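Local coordinates for protein malic enzyme (PDB 3NV9) that probably catalyses the NADP-dependent oxidative decarboxylation of malate to pyruvate, as expected of a malic enzyme, and forms a deeply entangled dimer, at residues Q3-P16 and Q470-N482. Sequence-based numbering, arbitrary orientation.
Sequences QLKADLSNLEECLP and QETLNECLAYAIN. With SO4 (sulfate ion), chain H.
Leu477 pushes into segment 3-16 and meets four of its side chains: Leu11 and Leu15 through CD1, Cys14 and Leu4 through CD2. CD1 of Leu477 lies 3.7 Å from Leu15 CD1, with Leu11 CD1 further off. CD2 of Leu477 presses on Cys14 CB at 3.4 Å, tighter than usual for two carbons. Leu477 CG stands anti to its own backbone N (chi1 -172°), which turns the branch point to face segment 3-16. Leu4 CD2 comes across the same leucine, 4.0 Å from Leu477 CD2, and rests over the helix backbone at Leu473 O. One turn further along, the end of Ile481, CD1, meets the Pro16 ring at CD, 3.5 Å away.

At the other end the contact is polar. Gln470 bends at chi2, and its NE2 donates to Leu4 O at 3.0 Å. The bond is somewhat bent (144° at the hydrogen). The amide of Gln3 approaches that of Gln470 from the opposite direction, with their planes 21° apart.

Asn10 holds segment 3-16 in shape from behind. Its OD1 accepts from Lys5 N at 2.9 Å and its ND2 donates to Gln3 O, so it brackets Leu4. A type I turn from Lys5 to Leu8 follows, where Ala6 N donates to a sulfate ion, probably from the crystallisation liquor. Asp7 OD1 accepts from Ser9 N in an Asx turn.

Helix 21-43 packs against both segments, and Trp60 of the second subunit covers Leu8 and Leu473. The contact thus joins the two chain ends in a largely helical unit at the dimer interface.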
loop_
_atom_site.group_PDB
_atom_site.type_symbol
_atom_site.label_atom_id
_atom_site.label_comp_id
_atom_site.label_asym_id
_atom_site.label_seq_id
_atom_site.Cartn_x
_atom_site.Cartn_y
_atom_site.Cartn_z
ATOM N N GLN A 3 -26.339 28.592 4.511
ATOM C CA GLN A 3 -25.363 27.943 3.705
ATOM C C GLN A 3 -24.849 26.719 4.472
ATOM O O GLN A 3 -24.993 26.573 5.688
ATOM C CB GLN A 3 -24.277 28.903 3.239
ATOM C CG GLN A 3 -23.280 29.292 4.277
ATOM C CD GLN A 3 -21.992 29.866 3.679
ATOM O OE1 GLN A 3 -20.907 29.682 4.250
ATOM N NE2 GLN A 3 -22.103 30.578 2.543
ATOM N N LEU A 4 -24.328 25.795 3.716
ATOM C CA LEU A 4 -23.856 24.567 4.261
ATOM C C LEU A 4 -22.736 24.833 5.280
ATOM O O LEU A 4 -21.905 25.705 5.079
ATOM C CB LEU A 4 -23.320 23.793 3.076
ATOM C CG LEU A 4 -23.690 22.379 2.706
ATOM C CD1 LEU A 4 -24.980 21.790 3.348
ATOM C CD2 LEU A 4 -23.697 22.419 1.237
ATOM N N LYS A 5 -22.735 24.076 6.369
ATOM C CA LYS A 5 -21.654 24.133 7.361
ATOM C C LYS A 5 -20.445 23.340 6.926
ATOM O O LYS A 5 -20.582 22.328 6.230
ATOM C CB LYS A 5 -22.118 23.590 8.718
ATOM C CG LYS A 5 -23.260 24.400 9.322
ATOM C CD LYS A 5 -23.569 23.970 10.716
ATOM C CE LYS A 5 -24.772 24.748 11.184
ATOM N NZ LYS A 5 -25.131 24.287 12.542
ATOM N N ALA A 6 -19.265 23.760 7.382
ATOM C CA ALA A 6 -18.035 23.014 7.063
ATOM C C ALA A 6 -18.162 21.511 7.328
ATOM O O ALA A 6 -17.559 20.701 6.624
ATOM C CB ALA A 6 -16.788 23.599 7.803
ATOM N N ASP A 7 -18.934 21.154 8.346
ATOM C CA ASP A 7 -19.007 19.754 8.769
ATOM C C ASP A 7 -20.102 18.992 8.070
ATOM O O ASP A 7 -20.308 17.808 8.353
ATOM C CB ASP A 7 -19.086 19.612 10.310
ATOM C CG ASP A 7 -20.433 20.050 10.895
ATOM O OD1 ASP A 7 -21.340 20.565 10.171
ATOM O OD2 ASP A 7 -20.576 19.857 12.116
ATOM N N LEU A 8 -20.813 19.674 7.179
ATOM C CA LEU A 8 -21.877 19.034 6.379
ATOM C C LEU A 8 -23.099 18.507 7.176
ATOM O O LEU A 8 -23.849 17.679 6.653
ATOM C CB LEU A 8 -21.303 17.881 5.546
ATOM C CG LEU A 8 -20.648 18.404 4.282
ATOM C CD1 LEU A 8 -20.120 17.178 3.431
ATOM C CD2 LEU A 8 -21.597 19.338 3.484
ATOM N N SER A 9 -23.248 18.949 8.426
ATOM C CA SER A 9 -24.353 18.508 9.337
ATOM C C SER A 9 -25.757 19.026 9.001
ATOM O O SER A 9 -26.741 18.506 9.515
ATOM C CB SER A 9 -24.033 18.882 10.807
ATOM O OG SER A 9 -23.514 20.223 10.863
ATOM N N ASN A 10 -25.866 20.039 8.147
ATOM C CA ASN A 10 -27.120 20.737 7.978
ATOM C C ASN A 10 -27.585 20.732 6.529
ATOM O O ASN A 10 -28.185 21.705 6.054
ATOM C CB ASN A 10 -26.991 22.179 8.477
ATOM C CG ASN A 10 -26.036 23.031 7.613
ATOM O OD1 ASN A 10 -25.045 22.528 7.041
ATOM N ND2 ASN A 10 -26.321 24.341 7.540
ATOM N N LEU A 11 -27.299 19.647 5.822
ATOM C CA LEU A 11 -27.676 19.577 4.420
ATOM C C LEU A 11 -29.203 19.629 4.256
ATOM O O LEU A 11 -29.682 20.350 3.398
ATOM C CB LEU A 11 -27.091 18.350 3.716
ATOM C CG LEU A 11 -27.667 18.117 2.309
ATOM C CD1 LEU A 11 -27.140 19.089 1.287
ATOM C CD2 LEU A 11 -27.393 16.686 1.852
ATOM N N GLU A 12 -29.928 18.866 5.074
ATOM C CA GLU A 12 -31.388 18.856 5.091
ATOM C C GLU A 12 -31.999 20.266 5.048
ATOM O O GLU A 12 -32.902 20.536 4.237
ATOM C CB GLU A 12 -31.942 18.050 6.283
ATOM C CG GLU A 12 -31.526 16.549 6.315
ATOM C CD GLU A 12 -32.130 15.661 5.199
ATOM O OE1 GLU A 12 -33.269 15.919 4.731
ATOM O OE2 GLU A 12 -31.461 14.667 4.807
ATOM N N GLU A 13 -31.459 21.160 5.858
ATOM C CA GLU A 13 -31.965 22.534 5.988
ATOM C C GLU A 13 -31.541 23.415 4.822
ATOM O O GLU A 13 -32.144 24.446 4.576
ATOM C CB GLU A 13 -31.493 23.151 7.312
ATOM C CG GLU A 13 -31.952 22.367 8.568
ATOM C CD GLU A 13 -31.056 21.130 8.961
ATOM O OE1 GLU A 13 -30.413 20.466 8.115
ATOM O OE2 GLU A 13 -31.005 20.794 10.157
ATOM N N CYS A 14 -30.474 23.029 4.120
ATOM C CA CYS A 14 -29.998 23.813 2.978
ATOM C C CYS A 14 -30.722 23.417 1.702
ATOM O O CYS A 14 -30.584 24.066 0.669
ATOM C CB CYS A 14 -28.481 23.664 2.800
ATOM S SG CYS A 14 -27.531 24.326 4.201
ATOM N N LEU A 15 -31.455 22.311 1.771
ATOM C CA LEU A 15 -32.293 21.885 0.671
ATOM C C LEU A 15 -33.636 22.573 0.873
ATOM O O LEU A 15 -34.263 22.468 1.950
ATOM C CB LEU A 15 -32.436 20.366 0.633
ATOM C CG LEU A 15 -31.617 19.445 -0.290
ATOM C CD1 LEU A 15 -30.564 20.111 -1.120
ATOM C CD2 LEU A 15 -31.047 18.317 0.484
ATOM N N PRO A 16 -34.050 23.326 -0.145
ATOM C CA PRO A 16 -35.261 24.156 -0.076
ATOM C C PRO A 16 -36.515 23.407 0.367
ATOM O O PRO A 16 -36.787 22.281 -0.092
ATOM C CB PRO A 16 -35.410 24.664 -1.508
ATOM C CG PRO A 16 -33.976 24.682 -2.039
ATOM C CD PRO A 16 -33.261 23.554 -1.367
ATOM N N GLN A 470 -15.282 26.573 1.177
ATOM C CA GLN A 470 -16.693 26.865 1.314
ATOM C C GLN A 470 -17.348 27.164 -0.047
ATOM O O GLN A 470 -18.463 26.707 -0.305
ATOM C CB GLN A 470 -16.933 28.046 2.271
ATOM C CG GLN A 470 -18.413 28.319 2.427
ATOM C CD GLN A 470 -19.088 27.251 3.264
ATOM O OE1 GLN A 470 -18.554 26.840 4.295
ATOM N NE2 GLN A 470 -20.272 26.787 2.821
ATOM N N GLU A 471 -16.646 27.889 -0.924
ATOM C CA GLU A 471 -17.174 28.237 -2.240
ATOM C C GLU A 471 -17.566 26.949 -3.025
ATOM O O GLU A 471 -18.501 26.928 -3.833
ATOM C CB GLU A 471 -16.119 29.111 -2.992
ATOM C CG GLU A 471 -16.429 29.551 -4.430
ATOM C CD GLU A 471 -15.725 30.906 -4.883
ATOM O OE1 GLU A 471 -15.305 31.028 -6.073
ATOM O OE2 GLU A 471 -15.629 31.868 -4.071
ATOM N N THR A 472 -16.865 25.855 -2.775
ATOM C CA THR A 472 -17.108 24.689 -3.597
ATOM C C THR A 472 -18.292 23.941 -3.049
ATOM O O THR A 472 -19.058 23.341 -3.800
ATOM C CB THR A 472 -15.832 23.804 -3.751
ATOM O OG1 THR A 472 -14.791 24.613 -4.323
ATOM C CG2 THR A 472 -16.108 22.547 -4.677
ATOM N N LEU A 473 -18.460 24.028 -1.739
ATOM C CA LEU A 473 -19.643 23.475 -1.080
ATOM C C LEU A 473 -20.890 24.127 -1.658
ATOM O O LEU A 473 -21.836 23.455 -2.042
ATOM C CB LEU A 473 -19.586 23.692 0.459
ATOM C CG LEU A 473 -18.570 22.831 1.239
ATOM C CD1 LEU A 473 -18.764 22.917 2.762
ATOM C CD2 LEU A 473 -18.639 21.332 0.783
ATOM N N ASN A 474 -20.853 25.454 -1.724
ATOM C CA ASN A 474 -21.980 26.264 -2.166
ATOM C C ASN A 474 -22.269 25.915 -3.601
ATOM O O ASN A 474 -23.407 25.790 -3.940
ATOM C CB ASN A 474 -21.644 27.748 -2.068
ATOM C CG ASN A 474 -21.438 28.239 -0.636
ATOM O OD1 ASN A 474 -20.885 29.317 -0.440
ATOM N ND2 ASN A 474 -21.912 27.509 0.351
ATOM N N GLU A 475 -21.239 25.732 -4.435
ATOM C CA GLU A 475 -21.450 25.275 -5.816
ATOM C C GLU A 475 -22.086 23.911 -5.933
ATOM O O GLU A 475 -22.999 23.694 -6.792
ATOM C CB GLU A 475 -20.163 25.254 -6.615
ATOM C CG GLU A 475 -19.754 26.626 -7.097
ATOM C CD GLU A 475 -18.247 26.736 -7.430
ATOM O OE1 GLU A 475 -17.623 25.673 -7.680
ATOM O OE2 GLU A 475 -17.717 27.886 -7.419
ATOM N N CYS A 476 -21.614 22.962 -5.123
ATOM C CA CYS A 476 -22.214 21.634 -5.216
ATOM C C CYS A 476 -23.696 21.651 -4.832
ATOM O O CYS A 476 -24.508 20.934 -5.419
ATOM C CB CYS A 476 -21.445 20.573 -4.411
ATOM S SG CYS A 476 -19.805 20.301 -4.958
ATOM N N LEU A 477 -24.037 22.464 -3.845
ATOM C CA LEU A 477 -25.445 22.595 -3.428
ATOM C C LEU A 477 -26.335 23.092 -4.587
ATOM O O LEU A 477 -27.228 22.369 -5.043
ATOM C CB LEU A 477 -25.563 23.466 -2.173
ATOM C CG LEU A 477 -26.956 23.507 -1.530
ATOM C CD1 LEU A 477 -27.530 22.146 -1.353
ATOM C CD2 LEU A 477 -26.951 24.249 -0.213
ATOM N N ALA A 478 -26.037 24.286 -5.094
ATOM C CA ALA A 478 -26.683 24.850 -6.271
ATOM C C ALA A 478 -26.789 23.823 -7.412
ATOM O O ALA A 478 -27.830 23.665 -8.027
ATOM C CB ALA A 478 -25.902 26.124 -6.747
ATOM N N TYR A 479 -25.705 23.116 -7.677
ATOM C CA TYR A 479 -25.683 22.102 -8.714
ATOM C C TYR A 479 -26.780 21.079 -8.456
ATOM O O TYR A 479 -27.562 20.714 -9.372
ATOM C CB TYR A 479 -24.320 21.432 -8.681
ATOM C CG TYR A 479 -24.171 20.238 -9.553
ATOM C CD1 TYR A 479 -24.622 18.967 -9.113
ATOM C CD2 TYR A 479 -23.602 20.360 -10.839
ATOM C CE1 TYR A 479 -24.502 17.835 -9.919
ATOM C CE2 TYR A 479 -23.481 19.206 -11.684
ATOM C CZ TYR A 479 -23.925 17.953 -11.199
ATOM O OH TYR A 479 -23.775 16.826 -11.970
ATOM N N ALA A 480 -26.854 20.628 -7.197
ATOM C CA ALA A 480 -27.772 19.551 -6.865
ATOM C C ALA A 480 -29.194 20.051 -7.040
ATOM O O ALA A 480 -30.014 19.352 -7.645
ATOM C CB ALA A 480 -27.546 19.005 -5.461
ATOM N N ILE A 481 -29.458 21.259 -6.529
ATOM C CA ILE A 481 -30.773 21.879 -6.590
ATOM C C ILE A 481 -31.138 22.075 -8.034
ATOM O O ILE A 481 -32.203 21.633 -8.468
ATOM C CB ILE A 481 -30.799 23.188 -5.831
ATOM C CG1 ILE A 481 -30.826 22.862 -4.337
ATOM C CG2 ILE A 481 -31.992 24.084 -6.277
ATOM C CD1 ILE A 481 -30.460 23.966 -3.473
ATOM N N ASN A 482 -30.218 22.657 -8.797
ATOM C CA ASN A 482 -30.424 22.858 -10.242
ATOM C C ASN A 482 -30.775 21.596 -11.027
ATOM O O ASN A 482 -31.684 21.598 -11.847
ATOM C CB ASN A 482 -29.260 23.616 -10.891
ATOM C CG ASN A 482 -29.406 23.696 -12.417
ATOM O OD1 ASN A 482 -29.147 22.696 -13.134
ATOM N ND2 ASN A 482 -29.887 24.859 -12.923
HETATM S S SO4 H . -19.225 26.214 9.907
HETATM O O1 SO4 H . -20.282 26.626 10.833
HETATM O O2 SO4 H . -18.054 27.078 10.040
HETATM O O3 SO4 H . -18.889 24.811 10.234
HETATM O O4 SO4 H . -19.658 26.345 8.513
#